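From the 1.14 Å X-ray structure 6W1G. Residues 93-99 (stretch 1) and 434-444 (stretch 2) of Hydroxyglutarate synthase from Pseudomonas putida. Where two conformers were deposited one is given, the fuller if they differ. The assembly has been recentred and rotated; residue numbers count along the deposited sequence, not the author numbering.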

# COMPACT_ATOMS: atom_id res chain seq x y z
N MET A 93 -6.54 -11.05 3.61
CA MET A 93 -5.33 -10.34 3.21
C MET A 93 -4.19 -11.31 3.22
O MET A 93 -3.97 -11.97 4.25
CB MET A 93 -5.09 -9.20 4.20
CG MET A 93 -6.19 -8.16 4.14
SD MET A 93 -6.26 -7.03 5.57
CE MET A 93 -4.84 -6.05 5.16
N GLN A 94 -3.47 -11.43 2.18
CA GLN A 94 -2.34 -12.31 1.98
C GLN A 94 -1.07 -11.51 1.81
O GLN A 94 -1.11 -10.38 1.33
CB GLN A 94 -2.54 -13.18 0.75
CG GLN A 94 -3.79 -13.98 0.82
CD GLN A 94 -4.01 -14.76 -0.46
OE1 GLN A 94 -3.11 -15.47 -0.93
NE2 GLN A 94 -5.20 -14.63 -1.05
N PRO A 95 0.10 -12.08 2.13
CA PRO A 95 1.37 -11.33 1.96
C PRO A 95 1.78 -11.26 0.50
O PRO A 95 1.91 -12.31 -0.15
CB PRO A 95 2.37 -12.14 2.78
CG PRO A 95 1.77 -13.54 2.76
CD PRO A 95 0.30 -13.40 2.77
N VAL A 96 1.97 -10.06 -0.01
CA VAL A 96 2.32 -9.84 -1.41
C VAL A 96 3.58 -8.99 -1.44
O VAL A 96 3.65 -7.93 -0.82
CB VAL A 96 1.18 -9.13 -2.17
CG1 VAL A 96 1.60 -8.92 -3.61
CG2 VAL A 96 -0.10 -9.92 -2.05
N GLY A 97 4.58 -9.45 -2.21
CA GLY A 97 5.79 -8.70 -2.42
C GLY A 97 6.78 -8.80 -1.29
O GLY A 97 6.50 -9.28 -0.20
N TYR A 98 8.00 -8.34 -1.57
CA TYR A 98 9.08 -8.36 -0.60
C TYR A 98 9.96 -7.14 -0.84
O TYR A 98 10.36 -6.85 -1.97
CB TYR A 98 9.91 -9.65 -0.74
CG TYR A 98 11.11 -9.64 0.16
CD1 TYR A 98 10.97 -9.66 1.55
CD2 TYR A 98 12.39 -9.57 -0.36
CE1 TYR A 98 12.05 -9.61 2.39
CE2 TYR A 98 13.49 -9.53 0.49
CZ TYR A 98 13.32 -9.57 1.85
OH TYR A 98 14.46 -9.53 2.64
N TYR A 99 10.20 -6.39 0.23
CA TYR A 99 10.90 -5.11 0.19
C TYR A 99 12.01 -5.17 1.22
O TYR A 99 11.73 -5.22 2.42
CB TYR A 99 9.97 -3.96 0.53
CG TYR A 99 8.71 -3.91 -0.32
CD1 TYR A 99 7.61 -4.71 -0.01
CD2 TYR A 99 8.60 -3.09 -1.43
CE1 TYR A 99 6.46 -4.70 -0.78
CE2 TYR A 99 7.47 -3.07 -2.20
CZ TYR A 99 6.41 -3.86 -1.88
OH TYR A 99 5.29 -3.82 -2.68
N GLY A 434 6.19 -17.72 7.74
CA GLY A 434 5.46 -18.95 7.74
C GLY A 434 4.84 -19.31 6.41
O GLY A 434 4.13 -20.32 6.34
N LEU A 435 5.06 -18.51 5.39
CA LEU A 435 4.67 -18.86 4.03
C LEU A 435 5.45 -17.99 3.06
O LEU A 435 6.19 -17.10 3.45
CB LEU A 435 3.16 -18.80 3.85
CG LEU A 435 2.56 -17.44 3.99
CD1 LEU A 435 1.31 -17.35 3.11
CD2 LEU A 435 2.23 -17.23 5.41
N GLN A 436 5.29 -18.30 1.76
CA GLN A 436 5.95 -17.50 0.73
C GLN A 436 5.10 -16.28 0.39
O GLN A 436 3.88 -16.33 0.47
CB GLN A 436 6.17 -18.34 -0.52
CG GLN A 436 7.27 -19.34 -0.30
CD GLN A 436 7.83 -19.88 -1.59
OE1 GLN A 436 9.01 -19.70 -1.88
NE2 GLN A 436 7.00 -20.55 -2.37
N VAL A 437 5.78 -15.16 0.09
CA VAL A 437 5.04 -13.97 -0.37
C VAL A 437 4.55 -14.23 -1.79
O VAL A 437 5.17 -15.00 -2.56
CB VAL A 437 5.87 -12.68 -0.27
CG1 VAL A 437 6.40 -12.54 1.16
CG2 VAL A 437 6.99 -12.61 -1.28
N GLN A 438 3.41 -13.67 -2.12
CA GLN A 438 2.86 -13.79 -3.46
C GLN A 438 3.59 -12.83 -4.40
O GLN A 438 4.05 -11.76 -4.00
CB GLN A 438 1.38 -13.42 -3.44
CG GLN A 438 0.43 -14.42 -2.89
CD GLN A 438 -0.26 -15.07 -4.04
OE1 GLN A 438 0.39 -15.54 -4.97
NE2 GLN A 438 -1.59 -15.06 -4.02
N ASP A 439 3.66 -13.22 -5.67
CA ASP A 439 4.27 -12.40 -6.72
C ASP A 439 3.19 -11.48 -7.28
O ASP A 439 2.26 -11.93 -7.99
CB ASP A 439 4.81 -13.33 -7.81
CG ASP A 439 5.36 -12.60 -9.02
OD1 ASP A 439 5.35 -11.35 -9.10
OD2 ASP A 439 5.82 -13.32 -9.93
N GLU A 440 3.32 -10.19 -6.99
CA GLU A 440 2.31 -9.23 -7.43
C GLU A 440 2.17 -9.20 -8.94
O GLU A 440 1.07 -8.97 -9.44
CB GLU A 440 2.58 -7.84 -6.88
CG GLU A 440 3.85 -7.12 -7.32
CD GLU A 440 5.09 -7.51 -6.53
OE1 GLU A 440 5.08 -8.55 -5.85
OE2 GLU A 440 6.08 -6.75 -6.58
N LEU A 441 3.28 -9.35 -9.68
CA LEU A 441 3.16 -9.30 -11.15
C LEU A 441 2.31 -10.45 -11.68
O LEU A 441 1.55 -10.28 -12.64
CB LEU A 441 4.55 -9.26 -11.77
CG LEU A 441 5.40 -8.12 -11.19
CD1 LEU A 441 6.74 -8.03 -11.89
CD2 LEU A 441 4.74 -6.74 -11.20
N ALA A 442 2.46 -11.64 -11.11
CA ALA A 442 1.60 -12.76 -11.49
C ALA A 442 0.14 -12.48 -11.18
O ALA A 442 -0.75 -12.80 -11.98
CB ALA A 442 2.07 -14.05 -10.80
N LEU A 443 -0.11 -11.83 -10.04
CA LEU A 443 -1.48 -11.49 -9.67
C LEU A 443 -2.06 -10.47 -10.66
O LEU A 443 -3.24 -10.56 -11.04
CB LEU A 443 -1.50 -10.91 -8.25
CG LEU A 443 -1.18 -11.90 -7.14
CD1 LEU A 443 -1.09 -11.16 -5.82
CD2 LEU A 443 -2.19 -12.98 -7.10
N TYR A 444 -1.27 -9.48 -11.08
CA TYR A 444 -1.76 -8.51 -12.04
C TYR A 444 -2.05 -9.16 -13.39
O TYR A 444 -3.06 -8.87 -14.04
CB TYR A 444 -0.77 -7.36 -12.22
CG TYR A 444 -0.58 -6.48 -11.01
CD1 TYR A 444 -1.65 -6.02 -10.28
CD2 TYR A 444 0.69 -6.10 -10.63
CE1 TYR A 444 -1.46 -5.23 -9.15
CE2 TYR A 444 0.86 -5.28 -9.51
CZ TYR A 444 -0.21 -4.88 -8.78
OH TYR A 444 -0.09 -4.04 -7.68
O HOH W 1 8.20 -7.27 -4.31

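Two backbone hydrogen bonds, both made by Gln438, tie the stretches together. Gln438 N donates to Pro95 O (2.8 Å, nearly straight at 175°), and Gln438 O accepts from Gly97 N (3.0 Å). These bonds flank Val96 and form a single beta bridge between Val96 and Gln438. Proline suits position 95 because the bridge asks only for its carbonyl; Val437 CA also approaches that oxygen, at 3.5 Å from Pro95 O. Gly97 has positive phi, which favours glycine, and an ideal CB there would be crowded by Tyr99 CE1 and lie 3.5 Å from Glu440 OE1.

A water extends the polar network, accepting from Tyr98 N (2.9 Å) and donating to Glu440 OE2 (3.1 Å), so the carboxylate reaches the strand beyond the direct bonds. At the other end, Gln438 NE2 makes a weak bond to Gln94 OE1 (3.5 Å), two amides suited to a partly exposed edge.

Apolar side chains fill in around the bridge. Pro95 CG packs on Leu435 CD1 (3.9 Å), while Val437, compact and branched, sets CB 3.5 Å from Gly97 O and CG2 4.2 Å from Tyr98 CB. Buried Val96 places CG1 3.6 Å from Glu440 CB, and both its methyls, CG1 and CG2, lie 4.1 Å from Leu443 CD1, joining strand to helix. Together the stretches bury 464 Å².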